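PDB 1QO8: probable fumarate reductase Ifc3 from Shewanella frigidimarina, which catalyses the essentially one-way reduction of fumarate to succinate in vitro, as a periplasmic flavocytochrome with one FAD and four covalently bound haems c per subunit. Local coordinates for residues 16-20 and 30-34; 71-75 and 92-98. One frame throughout, in Å; residues are numbered along the deposited sequence.

Interaction 1: residues 16-20 and 30-34. With HEM (protoporphyrin IX containing Fe), chain F.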
loop_
_atom_site.group_PDB
_atom_site.type_symbol
_atom_site.label_atom_id
_atom_site.label_comp_id
_atom_site.label_asym_id
_atom_site.label_seq_id
_atom_site.Cartn_x
_atom_site.Cartn_y
_atom_site.Cartn_z
ATOM N N GLN A 16 -21.114 -44.645 -13.271
ATOM C CA GLN A 16 -19.775 -45.166 -13.222
ATOM C C GLN A 16 -19.108 -45.060 -14.581
ATOM O O GLN A 16 -17.879 -45.288 -14.603
ATOM C CB GLN A 16 -19.726 -46.606 -12.557
ATOM C CG GLN A 16 -19.640 -46.449 -11.010
ATOM C CD GLN A 16 -20.901 -45.862 -10.417
ATOM O OE1 GLN A 16 -22.005 -46.193 -10.822
ATOM N NE2 GLN A 16 -20.936 -44.855 -9.528
ATOM N N SER A 17 -19.767 -44.756 -15.693
ATOM C CA SER A 17 -18.957 -44.425 -16.883
ATOM C C SER A 17 -17.928 -43.320 -16.508
ATOM O O SER A 17 -16.764 -43.483 -16.904
ATOM C CB SER A 17 -19.713 -43.942 -18.066
ATOM O OG SER A 17 -20.775 -44.628 -18.598
ATOM N N CYS A 18 -18.247 -42.260 -15.769
ATOM C CA CYS A 18 -17.106 -41.404 -15.384
ATOM C C CYS A 18 -16.718 -41.440 -13.941
ATOM O O CYS A 18 -15.662 -40.848 -13.653
ATOM C CB CYS A 18 -17.299 -39.927 -15.781
ATOM S SG CYS A 18 -18.112 -39.776 -17.348
ATOM N N HIS A 19 -17.570 -41.942 -13.038
ATOM C CA HIS A 19 -17.264 -41.678 -11.613
ATOM C C HIS A 19 -16.858 -43.027 -10.980
ATOM O O HIS A 19 -17.387 -44.050 -11.428
ATOM C CB HIS A 19 -18.473 -41.137 -10.871
ATOM C CG HIS A 19 -18.972 -39.722 -11.198
ATOM N ND1 HIS A 19 -18.150 -38.680 -10.860
ATOM C CD2 HIS A 19 -20.051 -39.149 -11.689
ATOM C CE1 HIS A 19 -18.750 -37.549 -11.170
ATOM N NE2 HIS A 19 -19.906 -37.738 -11.739
ATOM N N ALA A 20 -16.036 -42.980 -9.953
ATOM C CA ALA A 20 -15.797 -44.182 -9.169
ATOM C C ALA A 20 -17.054 -44.636 -8.453
ATOM O O ALA A 20 -18.080 -43.874 -8.468
ATOM C CB ALA A 20 -14.724 -43.760 -8.102
ATOM N N THR A 30 -9.665 -36.179 -11.402
ATOM C CA THR A 30 -8.674 -37.003 -12.059
ATOM C C THR A 30 -9.301 -38.186 -12.763
ATOM O O THR A 30 -9.361 -38.348 -13.988
ATOM C CB THR A 30 -7.671 -37.468 -10.964
ATOM O OG1 THR A 30 -7.207 -36.244 -10.353
ATOM C CG2 THR A 30 -6.470 -38.201 -11.531
ATOM N N HIS A 31 -9.988 -38.978 -11.916
ATOM C CA HIS A 31 -10.682 -40.187 -12.396
ATOM C C HIS A 31 -11.587 -39.823 -13.516
ATOM O O HIS A 31 -11.579 -40.507 -14.534
ATOM C CB HIS A 31 -11.548 -40.828 -11.239
ATOM C CG HIS A 31 -12.118 -42.143 -11.708
ATOM N ND1 HIS A 31 -11.321 -43.267 -11.734
ATOM C CD2 HIS A 31 -13.328 -42.502 -12.201
ATOM C CE1 HIS A 31 -12.052 -44.271 -12.212
ATOM N NE2 HIS A 31 -13.282 -43.847 -12.498
ATOM N N GLU A 32 -12.470 -38.819 -13.435
ATOM C CA GLU A 32 -13.421 -38.532 -14.485
ATOM C C GLU A 32 -12.718 -38.205 -15.826
ATOM O O GLU A 32 -13.144 -38.664 -16.933
ATOM C CB GLU A 32 -14.331 -37.398 -14.021
ATOM C CG GLU A 32 -15.202 -37.704 -12.818
ATOM C CD GLU A 32 -14.553 -37.776 -11.475
ATOM O OE1 GLU A 32 -13.356 -37.445 -11.283
ATOM O OE2 GLU A 32 -15.270 -38.265 -10.569
ATOM N N ASN A 33 -11.657 -37.435 -15.743
ATOM C CA ASN A 33 -10.954 -36.994 -16.955
ATOM C C ASN A 33 -10.104 -38.138 -17.548
ATOM O O ASN A 33 -9.919 -38.281 -18.743
ATOM C CB ASN A 33 -9.990 -35.830 -16.626
ATOM C CG ASN A 33 -10.679 -34.500 -16.578
ATOM O OD1 ASN A 33 -10.934 -33.900 -17.630
ATOM N ND2 ASN A 33 -11.066 -33.955 -15.397
ATOM N N ALA A 34 -9.594 -39.057 -16.735
ATOM C CA ALA A 34 -9.008 -40.286 -17.274
ATOM C C ALA A 34 -10.033 -41.069 -18.086
ATOM O O ALA A 34 -9.660 -41.564 -19.186
ATOM C CB ALA A 34 -8.290 -41.096 -16.217
HETATM C CHA HEM F . -19.643 -34.073 -10.422
HETATM C CHB HEM F . -23.319 -37.194 -9.602
HETATM C CHC HEM F . -22.830 -39.158 -14.002
HETATM C CHD HEM F . -19.211 -36.038 -14.845
HETATM C C1A HEM F . -20.662 -34.809 -9.836
HETATM C C2A HEM F . -21.042 -34.655 -8.442
HETATM C C3A HEM F . -22.061 -35.493 -8.257
HETATM C C4A HEM F . -22.345 -36.184 -9.482
HETATM C CMA HEM F . -22.893 -35.749 -6.989
HETATM C CAA HEM F . -20.381 -33.700 -7.412
HETATM C CBA HEM F . -20.573 -32.213 -7.340
HETATM C CGA HEM F . -20.170 -31.327 -6.183
HETATM O O1A HEM F . -21.065 -30.446 -5.871
HETATM O O2A HEM F . -19.053 -31.395 -5.576
HETATM C C1B HEM F . -23.577 -37.908 -10.748
HETATM C C2B HEM F . -24.729 -38.770 -10.998
HETATM C C3B HEM F . -24.627 -39.276 -12.232
HETATM C C4B HEM F . -23.369 -38.803 -12.766
HETATM C CMB HEM F . -25.888 -38.950 -9.990
HETATM C CAB HEM F . -25.624 -40.133 -13.015
HETATM C CBB HEM F . -26.975 -40.114 -13.090
HETATM C C1C HEM F . -21.753 -38.517 -14.596
HETATM C C2C HEM F . -21.184 -38.825 -15.892
HETATM C C3C HEM F . -20.243 -37.956 -16.122
HETATM C C4C HEM F . -20.120 -37.077 -14.990
HETATM C CMC HEM F . -21.682 -39.980 -16.797
HETATM C CAC HEM F . -19.364 -37.685 -17.387
HETATM C CBC HEM F . -19.934 -37.714 -18.618
HETATM C C1D HEM F . -19.012 -35.205 -13.766
HETATM C C2D HEM F . -18.048 -34.144 -13.636
HETATM C C3D HEM F . -18.199 -33.609 -12.438
HETATM C C4D HEM F . -19.256 -34.338 -11.726
HETATM C CMD HEM F . -17.075 -33.766 -14.794
HETATM C CAD HEM F . -17.508 -32.393 -11.761
HETATM C CBD HEM F . -18.491 -31.182 -11.891
HETATM C CGD HEM F . -19.071 -30.948 -13.273
HETATM O O1D HEM F . -18.242 -30.972 -14.235
HETATM O O2D HEM F . -20.295 -30.751 -13.448
HETATM N NA HEM F . -21.419 -35.810 -10.438
HETATM N NB HEM F . -22.790 -37.943 -11.857
HETATM N NC HEM F . -21.050 -37.458 -14.036
HETATM N ND HEM F . -19.715 -35.293 -12.596
HETATM FE FE HEM F . -21.280 -36.586 -12.292
HETATM O O HOH W 1 -15.398 -45.134 -13.732
HETATM O O HOH W 2 -15.275 -40.320 -8.841
#

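Interaction 2: residues 71-75 and 92-98. With HEM (protoporphyrin IX containing Fe), chain F.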
loop_
_atom_site.group_PDB
_atom_site.type_symbol
_atom_site.label_atom_id
_atom_site.label_comp_id
_atom_site.label_asym_id
_atom_site.label_seq_id
_atom_site.Cartn_x
_atom_site.Cartn_y
_atom_site.Cartn_z
ATOM N N GLY A 71 -19.844 -32.018 -16.383
ATOM C CA GLY A 71 -20.783 -33.089 -16.054
ATOM C C GLY A 71 -22.211 -32.635 -15.942
ATOM O O GLY A 71 -23.170 -33.277 -16.408
ATOM N N HIS A 72 -22.436 -31.578 -15.135
ATOM C CA HIS A 72 -23.750 -31.369 -14.516
ATOM C C HIS A 72 -24.028 -29.856 -14.619
ATOM O O HIS A 72 -24.801 -29.310 -13.858
ATOM C CB HIS A 72 -23.720 -31.902 -13.032
ATOM C CG HIS A 72 -23.454 -33.409 -13.033
ATOM N ND1 HIS A 72 -24.413 -34.206 -13.632
ATOM C CD2 HIS A 72 -22.502 -34.244 -12.650
ATOM C CE1 HIS A 72 -23.954 -35.435 -13.666
ATOM N NE2 HIS A 72 -22.830 -35.575 -13.012
ATOM N N GLU A 73 -23.456 -29.131 -15.586
ATOM C CA GLU A 73 -23.717 -27.703 -15.754
ATOM C C GLU A 73 -23.278 -27.141 -17.106
ATOM O O GLU A 73 -22.640 -27.786 -17.921
ATOM C CB GLU A 73 -23.088 -26.844 -14.635
ATOM C CG GLU A 73 -21.603 -26.714 -14.726
ATOM C CD GLU A 73 -20.873 -26.053 -13.582
ATOM O OE1 GLU A 73 -20.776 -26.600 -12.480
ATOM O OE2 GLU A 73 -20.224 -25.006 -13.659
ATOM N N GLU A 74 -23.751 -25.906 -17.342
ATOM C CA GLU A 74 -23.424 -25.222 -18.609
ATOM C C GLU A 74 -21.963 -25.335 -18.905
ATOM O O GLU A 74 -21.113 -25.129 -18.031
ATOM C CB GLU A 74 -23.835 -23.732 -18.487
ATOM C CG GLU A 74 -23.464 -22.869 -19.723
ATOM C CD GLU A 74 -23.954 -21.448 -19.371
ATOM O OE1 GLU A 74 -23.633 -20.886 -18.311
ATOM O OE2 GLU A 74 -24.847 -20.989 -20.061
ATOM N N PRO A 75 -21.577 -25.857 -20.074
ATOM C CA PRO A 75 -20.165 -25.893 -20.438
ATOM C C PRO A 75 -19.474 -24.510 -20.482
ATOM O O PRO A 75 -20.137 -23.472 -20.581
ATOM C CB PRO A 75 -20.265 -26.609 -21.783
ATOM C CG PRO A 75 -21.533 -26.206 -22.383
ATOM C CD PRO A 75 -22.466 -25.846 -21.270
ATOM N N PHE A 92 -24.193 -29.846 -25.119
ATOM C CA PHE A 92 -24.799 -29.807 -23.811
ATOM C C PHE A 92 -24.972 -28.382 -23.270
ATOM O O PHE A 92 -24.850 -28.082 -22.063
ATOM C CB PHE A 92 -24.024 -30.693 -22.839
ATOM C CG PHE A 92 -23.841 -32.122 -23.290
ATOM C CD1 PHE A 92 -24.914 -33.002 -23.223
ATOM C CD2 PHE A 92 -22.618 -32.547 -23.837
ATOM C CE1 PHE A 92 -24.753 -34.338 -23.639
ATOM C CE2 PHE A 92 -22.498 -33.859 -24.277
ATOM C CZ PHE A 92 -23.538 -34.797 -24.137
ATOM N N SER A 93 -25.341 -27.426 -24.147
ATOM C CA SER A 93 -25.242 -26.031 -23.694
ATOM C C SER A 93 -26.503 -25.588 -22.961
ATOM O O SER A 93 -26.557 -24.512 -22.293
ATOM C CB SER A 93 -24.889 -25.119 -24.867
ATOM O OG SER A 93 -26.128 -24.995 -25.565
ATOM N N ASP A 94 -27.552 -26.434 -22.965
ATOM C CA ASP A 94 -28.709 -26.079 -22.164
ATOM C C ASP A 94 -28.620 -26.615 -20.736
ATOM O O ASP A 94 -29.542 -26.195 -20.010
ATOM C CB ASP A 94 -30.049 -26.476 -22.792
ATOM C CG ASP A 94 -30.052 -27.928 -23.225
ATOM O OD1 ASP A 94 -29.039 -28.636 -22.988
ATOM O OD2 ASP A 94 -31.047 -28.375 -23.857
ATOM N N ALA A 95 -27.604 -27.332 -20.300
ATOM C CA ALA A 95 -27.446 -27.604 -18.891
ATOM C C ALA A 95 -27.500 -26.332 -18.072
ATOM O O ALA A 95 -27.100 -25.233 -18.481
ATOM C CB ALA A 95 -26.218 -28.383 -18.519
ATOM N N LYS A 96 -28.007 -26.432 -16.887
ATOM C CA LYS A 96 -28.095 -25.505 -15.798
ATOM C C LYS A 96 -26.853 -24.668 -15.498
ATOM O O LYS A 96 -25.731 -25.082 -15.156
ATOM C CB LYS A 96 -28.446 -26.409 -14.583
ATOM C CG LYS A 96 -28.541 -25.808 -13.205
ATOM C CD LYS A 96 -28.980 -26.854 -12.145
ATOM C CE LYS A 96 -30.455 -27.178 -12.188
ATOM N NZ LYS A 96 -30.884 -28.195 -11.125
ATOM N N LYS A 97 -27.060 -23.372 -15.497
ATOM C CA LYS A 97 -26.122 -22.337 -15.137
ATOM C C LYS A 97 -25.864 -22.416 -13.638
ATOM O O LYS A 97 -26.839 -22.469 -12.891
ATOM C CB LYS A 97 -26.664 -20.929 -15.453
ATOM C CG LYS A 97 -26.992 -20.747 -16.933
ATOM C CD LYS A 97 -27.143 -19.264 -17.283
ATOM C CE LYS A 97 -28.580 -18.794 -17.274
ATOM N NZ LYS A 97 -28.715 -17.318 -16.927
ATOM N N LYS A 98 -24.605 -22.456 -13.227
ATOM C CA LYS A 98 -24.293 -22.558 -11.807
ATOM C C LYS A 98 -23.225 -21.493 -11.559
ATOM O O LYS A 98 -22.508 -21.128 -12.488
ATOM C CB LYS A 98 -23.729 -23.903 -11.317
ATOM C CG LYS A 98 -24.628 -25.106 -11.597
ATOM C CD LYS A 98 -24.091 -26.363 -10.926
ATOM C CE LYS A 98 -24.956 -27.617 -11.262
ATOM N NZ LYS A 98 -24.212 -28.781 -10.614
HETATM C CHA HEM F . -19.643 -34.073 -10.422
HETATM C CHB HEM F . -23.319 -37.194 -9.602
HETATM C CHC HEM F . -22.830 -39.158 -14.002
HETATM C CHD HEM F . -19.211 -36.038 -14.845
HETATM C C1A HEM F . -20.662 -34.809 -9.836
HETATM C C2A HEM F . -21.042 -34.655 -8.442
HETATM C C3A HEM F . -22.061 -35.493 -8.257
HETATM C C4A HEM F . -22.345 -36.184 -9.482
HETATM C CMA HEM F . -22.893 -35.749 -6.989
HETATM C CAA HEM F . -20.381 -33.700 -7.412
HETATM C CBA HEM F . -20.573 -32.213 -7.340
HETATM C CGA HEM F . -20.170 -31.327 -6.183
HETATM O O1A HEM F . -21.065 -30.446 -5.871
HETATM O O2A HEM F . -19.053 -31.395 -5.576
HETATM C C1B HEM F . -23.577 -37.908 -10.748
HETATM C C2B HEM F . -24.729 -38.770 -10.998
HETATM C C3B HEM F . -24.627 -39.276 -12.232
HETATM C C4B HEM F . -23.369 -38.803 -12.766
HETATM C CMB HEM F . -25.888 -38.950 -9.990
HETATM C CAB HEM F . -25.624 -40.133 -13.015
HETATM C CBB HEM F . -26.975 -40.114 -13.090
HETATM C C1C HEM F . -21.753 -38.517 -14.596
HETATM C C2C HEM F . -21.184 -38.825 -15.892
HETATM C C3C HEM F . -20.243 -37.956 -16.122
HETATM C C4C HEM F . -20.120 -37.077 -14.990
HETATM C CMC HEM F . -21.682 -39.980 -16.797
HETATM C CAC HEM F . -19.364 -37.685 -17.387
HETATM C CBC HEM F . -19.934 -37.714 -18.618
HETATM C C1D HEM F . -19.012 -35.205 -13.766
HETATM C C2D HEM F . -18.048 -34.144 -13.636
HETATM C C3D HEM F . -18.199 -33.609 -12.438
HETATM C C4D HEM F . -19.256 -34.338 -11.726
HETATM C CMD HEM F . -17.075 -33.766 -14.794
HETATM C CAD HEM F . -17.508 -32.393 -11.761
HETATM C CBD HEM F . -18.491 -31.182 -11.891
HETATM C CGD HEM F . -19.071 -30.948 -13.273
HETATM O O1D HEM F . -18.242 -30.972 -14.235
HETATM O O2D HEM F . -20.295 -30.751 -13.448
HETATM N NA HEM F . -21.419 -35.810 -10.438
HETATM N NB HEM F . -22.790 -37.943 -11.857
HETATM N NC HEM F . -21.050 -37.458 -14.036
HETATM N ND HEM F . -19.715 -35.293 -12.596
HETATM FE FE HEM F . -21.280 -36.586 -12.292
HETATM O O HOH W 3 -22.961 -28.902 -20.165
HETATM O O HOH W 4 -21.706 -29.084 -11.888
#

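Interaction 1: residues 16-20 and 30-34
The loop 16-20 meets the first turn of the helix beginning at T30, whose A34 N to T30 O hydrogen bond (2.8 Å) marks its regular winding. The backbones come closest at C18 and E32, with CA atoms 4.8 Å apart, near enough for E32 CA to make a CH...O contact with C18 O at 3.3 Å. C18 and H19 are the last two residues of the Cys-X-X-Cys-His motif of c-type cytochromes, opened by C15. H19 NE2 ligates HEM FE at 1.9 Å. C18 SG lies 2.4 Å from HEM CAC, consistent with the thioether link expected there. An imidazole has two nitrogens: with NE2 on the metal, H19 ND1 donates to E32 OE2 (2.9 Å), and the carboxylate, reaching in from the helix, probably helps to hold the ring's orientation. E32 OE2 also accepts from water 2 (2.7 Å), which in turn accepts from A20 N (3.0 Å). H31 points at the loop, its CD2 3.2 Å from C18 O at the ring edge, and water 1 joins H31 NE2 (2.8 Å) to Q16 O (2.6 Å). Within the loop, the Q16 side chain is long enough to fold back, NE2 donating to A20 O at 3.2 Å.

Interaction 2: residues 71-75 and 92-98
In the tetrahaem cytochrome part, here without helix or strand, the haem-ligating loop 71-75 packs on a later loop, 92-98, that opens with a type I beta turn (F92 to A95). One direct hydrogen bond joins them, E74 N to K96 O (3.1 Å), where A95, small enough to point inward, sets its CB 3.5 Å from E73 C. Water 3 bridges two carbonyls, 2.5 Å from E73 O and 2.8 Å from F92 O; P75, with no amide proton to satisfy, packs its CD 3.4 Å from F92 O. On the haem side, G71 N donates to HEM O1D (2.9 Å) and H72 N to HEM O2D (2.8 Å); a side chain on G71 would run into the porphyrin. H72 uses both ring nitrogens, NE2 on the iron at 2.0 Å and ND1 on D4. E73 OE1 and K98 NZ, 4.5 Å apart and so beyond a salt bridge, are bridged by water 4, which accepts from NZ (2.8 Å) and donates to OE1 (2.7 Å) and HEM O2D (2.7 Å).

Overall arrangement
Interactions 1 and 2 share one haem, heme c #1, and supply its two axial ligands: H19 from 16-20 and H72 from 71-75, whose NE2 atoms are 3.9 Å apart across the iron. This bis-histidine coordination leaves no open position on the metal, as suits a centre that passes electrons on. The contact centres are about 18 Å apart, and both segments of interaction 1 precede those of interaction 2 in the sequence. Interaction 1 also holds C18, which with C15 probably carries the covalent links, whereas interaction 2 binds a propionate. Heme c #2 lies about 4 Å from the side chains of both C18 and F92, consistent with electron transfer through the cytochrome domain towards the FAD.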